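CBS domain protein (Streptococcus pneumoniae serotype 4, PDB 7LZG) is of unknown function but, as a tandem CBS-domain protein, probably acts as a regulatory module that senses adenine nucleotides or a related ligand. Local coordinates at residues K58-T63 with T94-V99; E115-V120 with I130-S135. All coordinates share one frame; numbering follows the deposited sequence.

Contact 1 (K58-T63 with T94-V99); sequences KQFVGT and TDVAVV
The interface between the two CBS motifs of a CBS pair supplies this contact: strand 60-63, from the first motif, lies against segment 94-99, which falls in the second CBS region and runs extended from Val96. Side chains make most of the joint, with the backbone O of Val61 taking part, and nearly all of it is apolar. Phe60 is its main piece. With CG anti to the backbone N (chi1 175°), the ring swings along its own strand, so that Gly62 N sits 3.8 Å above the ring plane, over its centre. Glycine suits position 62 because a CB there would point at segment 94-99 and crowd Thr94 CA. The far end of the ring then reaches the valines. Phe60 CE2 meets Val98 CG1 tip to tip at 3.7 Å, while Val96 CG2 comes to the ring edge, 4.1 Å from Phe60 CZ. Val96 and Val98 both point toward the strand, and Ala97 between them points away. Branched at CB, Val96 serves two neighbours: its other methyl, CG1, packs 3.6 Å from Thr63 OG1, a hydroxyl that also receives a weak hydrogen bond from Arg50. In the CBS fold this strand is the second of a beta hairpin, here interrupted by a classic beta bulge, where Val61 and Gly62 both face Val53. At the start of 94-99 Thr94 lies beside Val61, pointing the same way, with Thr94 CG2 3.5 Å from Val61 O. The chain next makes an inverse gamma turn centred on Asp95, closed by a weak bond from Val96 N to Thr94 O, which brings Val96 round to the strand.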
ATOM      1  N   LYS B  58      17.253 -11.082  15.384  1.00 65.80           N
ATOM      2  CA  LYS B  58      15.959 -11.170  14.709  1.00 51.86           C
ATOM      3  C   LYS B  58      14.786 -10.722  15.575  1.00 51.15           C
ATOM      4  O   LYS B  58      13.633 -11.011  15.234  1.00 48.82           O
ATOM      5  CB  LYS B  58      15.699 -12.586  14.180  1.00 49.75           C
ATOM      6  CG  LYS B  58      16.710 -13.071  13.156  1.00 47.62           C
ATOM      7  CD  LYS B  58      16.357 -14.466  12.667  1.00 61.98           C
ATOM      8  CE  LYS B  58      17.287 -14.925  11.561  1.00 56.35           C
ATOM      9  NZ  LYS B  58      16.886 -16.258  11.034  1.00 58.55           N
ATOM     10  N   GLN B  59      15.039 -10.021  16.678  1.00 56.00           N
ATOM     11  CA  GLN B  59      13.948  -9.509  17.502  1.00 53.25           C
ATOM     12  C   GLN B  59      13.211  -8.405  16.754  1.00 45.50           C
ATOM     13  O   GLN B  59      13.813  -7.397  16.373  1.00 42.94           O
ATOM     14  CB  GLN B  59      14.486  -8.990  18.832  1.00 61.91           C
ATOM     15  CG  GLN B  59      14.789 -10.077  19.849  1.00 70.29           C
ATOM     16  CD  GLN B  59      13.546 -10.568  20.566  1.00 70.39           C
ATOM     17  OE1 GLN B  59      12.546  -9.857  20.657  1.00 70.25           O
ATOM     18  NE2 GLN B  59      13.604 -11.791  21.081  1.00 74.53           N
ATOM     19  N   PHE B  60      11.911  -8.594  16.544  1.00 47.95           N
ATOM     20  CA  PHE B  60      11.119  -7.632  15.788  1.00 37.94           C
ATOM     21  C   PHE B  60      11.049  -6.304  16.532  1.00 41.14           C
ATOM     22  O   PHE B  60      10.548  -6.239  17.660  1.00 48.01           O
ATOM     23  CB  PHE B  60       9.716  -8.178  15.538  1.00 37.57           C
ATOM     24  CG  PHE B  60       8.793  -7.194  14.877  1.00 31.59           C
ATOM     25  CD1 PHE B  60       8.867  -6.965  13.513  1.00 27.78           C
ATOM     26  CD2 PHE B  60       7.853  -6.498  15.619  1.00 27.94           C
ATOM     27  CE1 PHE B  60       8.022  -6.060  12.902  1.00 25.64           C
ATOM     28  CE2 PHE B  60       7.003  -5.590  15.013  1.00 27.16           C
ATOM     29  CZ  PHE B  60       7.087  -5.373  13.653  1.00 26.85           C
ATOM     30  N   VAL B  61      11.548  -5.247  15.899  1.00 29.63           N
ATOM     31  CA  VAL B  61      11.476  -3.906  16.467  1.00 26.13           C
ATOM     32  C   VAL B  61      10.252  -3.160  15.961  1.00 30.66           C
ATOM     33  O   VAL B  61       9.482  -2.596  16.742  1.00 35.84           O
ATOM     34  CB  VAL B  61      12.773  -3.130  16.152  1.00 28.22           C
ATOM     35  CG1 VAL B  61      12.767  -1.776  16.846  1.00 31.83           C
ATOM     36  CG2 VAL B  61      13.988  -3.943  16.556  1.00 27.48           C
ATOM     37  N   GLY B  62      10.057  -3.153  14.648  1.00 25.24           N
ATOM     38  CA  GLY B  62       8.931  -2.461  14.059  1.00 23.88           C
ATOM     39  C   GLY B  62       9.077  -2.411  12.552  1.00 23.47           C
ATOM     40  O   GLY B  62       9.900  -3.116  11.964  1.00 20.62           O
ATOM     41  N   THR B  63       8.256  -1.566  11.940  1.00 23.60           N
ATOM     42  CA  THR B  63       8.305  -1.323  10.508  1.00 19.77           C
ATOM     43  C   THR B  63       8.777   0.100  10.249  1.00 20.42           C
ATOM     44  O   THR B  63       8.599   0.991  11.083  1.00 21.19           O
ATOM     45  CB  THR B  63       6.936  -1.540   9.857  1.00 20.64           C
ATOM     46  OG1 THR B  63       5.988  -0.626  10.423  1.00 22.38           O
ATOM     47  CG2 THR B  63       6.460  -2.965  10.086  1.00 23.19           C
ATOM     48  N   THR B  94       7.437   1.657  16.145  1.00 45.30           N
ATOM     49  CA  THR B  94       7.205   0.552  17.063  1.00 53.27           C
ATOM     50  C   THR B  94       5.749   0.435  17.488  1.00 56.84           C
ATOM     51  O   THR B  94       5.372  -0.580  18.086  1.00 52.01           O
ATOM     52  CB  THR B  94       8.093   0.702  18.303  1.00 50.02           C
ATOM     53  OG1 THR B  94       7.799   1.944  18.954  1.00 43.54           O
ATOM     54  CG2 THR B  94       9.562   0.683  17.905  1.00 47.14           C
ATOM     55  N   ASP B  95       4.924   1.438  17.189  1.00 65.65           N
ATOM     56  CA  ASP B  95       3.507   1.420  17.553  1.00 69.86           C
ATOM     57  C   ASP B  95       2.691   0.853  16.389  1.00 65.82           C
ATOM     58  O   ASP B  95       1.909   1.540  15.729  1.00 68.67           O
ATOM     59  CB  ASP B  95       3.042   2.817  17.943  1.00 87.30           C
ATOM     60  CG  ASP B  95       1.627   2.831  18.491  1.00100.86           C
ATOM     61  OD1 ASP B  95       1.420   2.338  19.619  1.00 98.68           O
ATOM     62  OD2 ASP B  95       0.723   3.335  17.792  1.00107.25           O
ATOM     63  N   VAL B  96       2.899  -0.440  16.144  1.00 53.90           N
ATOM     64  CA  VAL B  96       2.196  -1.169  15.097  1.00 51.29           C
ATOM     65  C   VAL B  96       1.534  -2.393  15.711  1.00 40.34           C
ATOM     66  O   VAL B  96       2.002  -2.939  16.715  1.00 41.90           O
ATOM     67  CB  VAL B  96       3.135  -1.590  13.943  1.00 45.54           C
ATOM     68  CG1 VAL B  96       3.752  -0.370  13.283  1.00 45.38           C
ATOM     69  CG2 VAL B  96       4.215  -2.534  14.449  1.00 36.98           C
ATOM     70  N   ALA B  97       0.436  -2.824  15.099  1.00 35.18           N
ATOM     71  CA  ALA B  97      -0.270  -4.022  15.532  1.00 41.50           C
ATOM     72  C   ALA B  97       0.292  -5.236  14.803  1.00 38.40           C
ATOM     73  O   ALA B  97       0.439  -5.219  13.577  1.00 38.69           O
ATOM     74  CB  ALA B  97      -1.771  -3.894  15.274  1.00 35.35           C
ATOM     75  N   VAL B  98       0.615  -6.283  15.561  1.00 28.95           N
ATOM     76  CA  VAL B  98       1.144  -7.515  14.986  1.00 32.23           C
ATOM     77  C   VAL B  98       0.236  -8.675  15.371  1.00 35.21           C
ATOM     78  O   VAL B  98      -0.729  -8.498  16.122  1.00 35.28           O
ATOM     79  CB  VAL B  98       2.593  -7.771  15.441  1.00 34.04           C
ATOM     80  CG1 VAL B  98       3.473  -6.571  15.123  1.00 33.89           C
ATOM     81  CG2 VAL B  98       2.636  -8.096  16.926  1.00 31.29           C
ATOM     82  N   VAL B  99       0.534  -9.866  14.854  1.00 37.16           N
ATOM     83  CA  VAL B  99      -0.225 -11.070  15.174  1.00 38.06           C
ATOM     84  C   VAL B  99       0.744 -12.211  15.441  1.00 39.81           C
ATOM     85  O   VAL B  99       1.835 -12.277  14.868  1.00 41.29           O
ATOM     86  CB  VAL B  99      -1.216 -11.464  14.053  1.00 36.14           C
ATOM     87  CG1 VAL B  99      -2.333 -10.437  13.930  1.00 34.69           C
ATOM     88  CG2 VAL B  99      -0.487 -11.641  12.727  1.00 35.11           C
TER

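Contact 2 (E115-V120 with I130-S135); sequences ESFLPV and IITRKS. With PO4 (phosphate ion), chain D; PO4 (phosphate ion), chain C.
Backbone hydrogen bonding defines this antiparallel hairpin of the second CBS motif. Leu118 and Ile131 form the hydrogen-bonded pair: Ile131 N gives to Leu118 O at 2.7 Å and Leu118 N to Ile131 O at 2.9 Å, each donor lying above the carbonyl plane. A weak bond from Arg133 N to Ser116 O carries the pairing onto the first helical residue.

Apolar packing occupies both faces. Phe117, CG anti to its backbone N (chi1 -155°), crosses Ile130 obliquely, Phe117 CE2 being 3.4 Å from Ile130 CG2; its opposite ring side lies along Thr132, where Phe117 CD1 is 3.6 Å from Thr132 CG2. On the other face Leu118 pairs with Ile131.

Polar groups gather where strand becomes helix. Thr132, small and hydroxylated, suits the N-cap, and Ser135 OG donates back to Thr132 O at 2.5 Å. Arg133 extends its chain across Ser116, whose CB lies over one guanidinium face; Arg133 NH2 binds a phosphate ion at O3, 3.2 Å away, and NE bonds Leu112 O.

Helix 105-111 covers the Leu118 and Ile131 face through Val108, strand 60-65 meets Phe117 and Pro119 on the other, and strand 21-23 extends the sheet beyond 127-132.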
ATOM      1  N   GLU B 115      -4.433  -0.828   9.160  1.00 50.68           N
ATOM      2  CA  GLU B 115      -3.131  -0.688   8.525  1.00 44.70           C
ATOM      3  C   GLU B 115      -3.075  -1.615   7.320  1.00 49.55           C
ATOM      4  O   GLU B 115      -3.960  -2.447   7.106  1.00 47.22           O
ATOM      5  CB  GLU B 115      -1.993  -0.999   9.505  1.00 41.59           C
ATOM      6  CG  GLU B 115      -2.131  -2.342  10.192  1.00 48.68           C
ATOM      7  CD  GLU B 115      -1.094  -2.551  11.274  1.00 63.34           C
ATOM      8  OE1 GLU B 115      -0.065  -1.844  11.260  1.00 67.88           O
ATOM      9  OE2 GLU B 115      -1.308  -3.420  12.143  1.00 64.54           O
ATOM     10  N   SER B 116      -2.023  -1.457   6.518  1.00 43.41           N
ATOM     11  CA  SER B 116      -1.816  -2.277   5.334  1.00 37.72           C
ATOM     12  C   SER B 116      -0.652  -3.244   5.483  1.00 37.03           C
ATOM     13  O   SER B 116      -0.321  -3.948   4.522  1.00 36.91           O
ATOM     14  CB  SER B 116      -1.586  -1.389   4.107  1.00 41.87           C
ATOM     15  OG  SER B 116      -0.373  -0.667   4.224  1.00 51.44           O
ATOM     16  N   PHE B 117      -0.026  -3.299   6.655  1.00 54.57           N
ATOM     17  CA  PHE B 117       1.167  -4.106   6.873  1.00 52.63           C
ATOM     18  C   PHE B 117       1.031  -4.798   8.217  1.00 50.59           C
ATOM     19  O   PHE B 117       0.981  -4.132   9.256  1.00 51.91           O
ATOM     20  CB  PHE B 117       2.425  -3.232   6.832  1.00 54.56           C
ATOM     21  CG  PHE B 117       3.674  -3.977   6.464  1.00 59.48           C
ATOM     22  CD1 PHE B 117       3.996  -4.203   5.136  1.00 54.08           C
ATOM     23  CD2 PHE B 117       4.535  -4.434   7.446  1.00 59.23           C
ATOM     24  CE1 PHE B 117       5.151  -4.882   4.793  1.00 57.29           C
ATOM     25  CE2 PHE B 117       5.692  -5.111   7.112  1.00 54.63           C
ATOM     26  CZ  PHE B 117       6.000  -5.338   5.783  1.00 62.30           C
ATOM     27  N   LEU B 118       0.963  -6.127   8.202  1.00 37.94           N
ATOM     28  CA  LEU B 118       0.713  -6.910   9.412  1.00 34.91           C
ATOM     29  C   LEU B 118       1.835  -7.914   9.632  1.00 32.90           C
ATOM     30  O   LEU B 118       1.859  -8.976   8.985  1.00 27.54           O
ATOM     31  CB  LEU B 118      -0.635  -7.622   9.318  1.00 28.57           C
ATOM     32  CG  LEU B 118      -1.112  -8.327  10.585  1.00 28.95           C
ATOM     33  CD1 LEU B 118      -1.237  -7.331  11.722  1.00 32.97           C
ATOM     34  CD2 LEU B 118      -2.437  -9.023  10.331  1.00 29.05           C
ATOM     35  N   PRO B 119       2.779  -7.631  10.523  1.00 35.42           N
ATOM     36  CA  PRO B 119       3.856  -8.587  10.794  1.00 37.13           C
ATOM     37  C   PRO B 119       3.365  -9.757  11.633  1.00 37.84           C
ATOM     38  O   PRO B 119       2.325  -9.701  12.292  1.00 35.52           O
ATOM     39  CB  PRO B 119       4.889  -7.755  11.568  1.00 28.74           C
ATOM     40  CG  PRO B 119       4.457  -6.317  11.403  1.00 24.34           C
ATOM     41  CD  PRO B 119       2.977  -6.364  11.243  1.00 24.02           C
ATOM     42  N   VAL B 120       4.144 -10.835  11.598  1.00 36.54           N
ATOM     43  CA  VAL B 120       3.867 -12.037  12.376  1.00 41.28           C
ATOM     44  C   VAL B 120       5.026 -12.235  13.342  1.00 40.57           C
ATOM     45  O   VAL B 120       6.151 -12.534  12.921  1.00 40.29           O
ATOM     46  CB  VAL B 120       3.668 -13.271  11.486  1.00 43.29           C
ATOM     47  CG1 VAL B 120       3.432 -14.507  12.343  1.00 38.25           C
ATOM     48  CG2 VAL B 120       2.507 -13.048  10.532  1.00 31.45           C
ATOM     49  N   ILE B 130       5.052 -11.511   7.301  1.00 36.73           N
ATOM     50  CA  ILE B 130       4.130 -10.388   7.178  1.00 35.53           C
ATOM     51  C   ILE B 130       2.925 -10.795   6.341  1.00 31.61           C
ATOM     52  O   ILE B 130       2.991 -11.714   5.518  1.00 27.17           O
ATOM     53  CB  ILE B 130       4.806  -9.141   6.562  1.00 32.90           C
ATOM     54  CG1 ILE B 130       5.502  -9.487   5.243  1.00 31.30           C
ATOM     55  CG2 ILE B 130       5.789  -8.526   7.542  1.00 41.24           C
ATOM     56  CD1 ILE B 130       4.693  -9.174   3.999  1.00 40.93           C
ATOM     57  N   ILE B 131       1.816 -10.091   6.558  1.00 31.83           N
ATOM     58  CA  ILE B 131       0.611 -10.207   5.745  1.00 27.08           C
ATOM     59  C   ILE B 131       0.189  -8.802   5.342  1.00 27.54           C
ATOM     60  O   ILE B 131       0.012  -7.935   6.204  1.00 28.61           O
ATOM     61  CB  ILE B 131      -0.530 -10.916   6.498  1.00 24.91           C
ATOM     62  CG1 ILE B 131      -0.077 -12.292   6.989  1.00 24.97           C
ATOM     63  CG2 ILE B 131      -1.754 -11.044   5.606  1.00 26.67           C
ATOM     64  CD1 ILE B 131      -1.100 -12.997   7.849  1.00 24.01           C
ATOM     65  N   THR B 132       0.036  -8.575   4.042  1.00 29.39           N
ATOM     66  CA  THR B 132      -0.294  -7.259   3.519  1.00 31.94           C
ATOM     67  C   THR B 132      -1.651  -7.289   2.830  1.00 27.71           C
ATOM     68  O   THR B 132      -2.167  -8.350   2.469  1.00 32.53           O
ATOM     69  CB  THR B 132       0.776  -6.766   2.535  1.00 27.62           C
ATOM     70  OG1 THR B 132       0.871  -7.675   1.431  1.00 31.68           O
ATOM     71  CG2 THR B 132       2.126  -6.677   3.224  1.00 30.65           C
ATOM     72  N   ARG B 133      -2.234  -6.098   2.657  1.00 23.53           N
ATOM     73  CA  ARG B 133      -3.459  -5.992   1.871  1.00 24.29           C
ATOM     74  C   ARG B 133      -3.229  -6.474   0.445  1.00 27.20           C
ATOM     75  O   ARG B 133      -4.096  -7.128  -0.147  1.00 28.51           O
ATOM     76  CB  ARG B 133      -3.963  -4.549   1.859  1.00 27.25           C
ATOM     77  CG  ARG B 133      -4.258  -3.950   3.220  1.00 26.53           C
ATOM     78  CD  ARG B 133      -5.187  -2.756   3.063  1.00 29.98           C
ATOM     79  NE  ARG B 133      -5.337  -1.978   4.288  1.00 33.85           N
ATOM     80  CZ  ARG B 133      -5.012  -0.698   4.406  1.00 38.56           C
ATOM     81  NH1 ARG B 133      -4.510  -0.016   3.390  1.00 41.49           N
ATOM     82  NH2 ARG B 133      -5.206  -0.085   5.569  1.00 41.84           N
ATOM     83  N   LYS B 134      -2.065  -6.149  -0.121  1.00 24.97           N
ATOM     84  CA  LYS B 134      -1.714  -6.640  -1.449  1.00 22.65           C
ATOM     85  C   LYS B 134      -1.703  -8.161  -1.487  1.00 22.95           C
ATOM     86  O   LYS B 134      -2.175  -8.770  -2.454  1.00 24.33           O
ATOM     87  CB  LYS B 134      -0.350  -6.080  -1.856  1.00 31.97           C
ATOM     88  CG  LYS B 134       0.218  -6.647  -3.144  1.00 39.37           C
ATOM     89  CD  LYS B 134       1.699  -6.319  -3.266  1.00 43.86           C
ATOM     90  CE  LYS B 134       2.287  -6.856  -4.560  1.00 61.05           C
ATOM     91  NZ  LYS B 134       1.734  -6.161  -5.755  1.00 72.17           N
ATOM     92  N   SER B 135      -1.178  -8.793  -0.436  1.00 20.50           N
ATOM     93  CA  SER B 135      -1.064 -10.247  -0.430  1.00 24.78           C
ATOM     94  C   SER B 135      -2.426 -10.912  -0.275  1.00 25.16           C
ATOM     95  O   SER B 135      -2.668 -11.984  -0.843  1.00 26.62           O
ATOM     96  CB  SER B 135      -0.114 -10.687   0.682  1.00 28.54           C
ATOM     97  OG  SER B 135      -0.546 -10.216   1.945  1.00 25.81           O
TER
HETATM   98  P   PO4 D 202      -4.193   3.635   5.592  1.00 80.26           P
HETATM   99  O1  PO4 D 202      -3.064   2.673   5.308  1.00 63.72           O
HETATM  100  O2  PO4 D 202      -3.633   4.899   6.197  1.00 90.01           O
HETATM  101  O3  PO4 D 202      -5.167   3.004   6.558  1.00 56.19           O
HETATM  102  O4  PO4 D 202      -4.906   3.966   4.302  1.00 75.25           O
HETATM  103  P   PO4 C 201       2.078  -2.295  -4.352  1.00119.06           P
HETATM  104  O1  PO4 C 201       2.602  -2.261  -2.935  1.00 99.81           O
HETATM  105  O2  PO4 C 201       2.873  -3.291  -5.163  1.00112.79           O
HETATM  106  O3  PO4 C 201       0.627  -2.709  -4.343  1.00 88.27           O
HETATM  107  O4  PO4 C 201       2.203  -0.924  -4.973  1.00 87.84           O

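The two contacts, whose centres are about 12 Å apart, meet at strand 117-121, which belongs to contact 2 and against which Phe60, Thr63 and Val98 of contact 1 pack. Contact 1 joins strand 60-65 to segment 94-99, and contact 2 builds the hairpin of the second CBS motif. Pro119 fastens them together: its ring packs on Phe60 and Val98, and Val99 N lies 3.1 Å from Pro119 O, a probable hydrogen bond. Nearer the strand's start, Thr63 CG2 rests 3.6 Å from Phe117 CD2, so residues from both motifs meet in one apolar layer. The phosphates, probably from the crystallisation liquor, belong to contact 2, where Arg133 and Lys134 hold them together with the same residues of the second subunit.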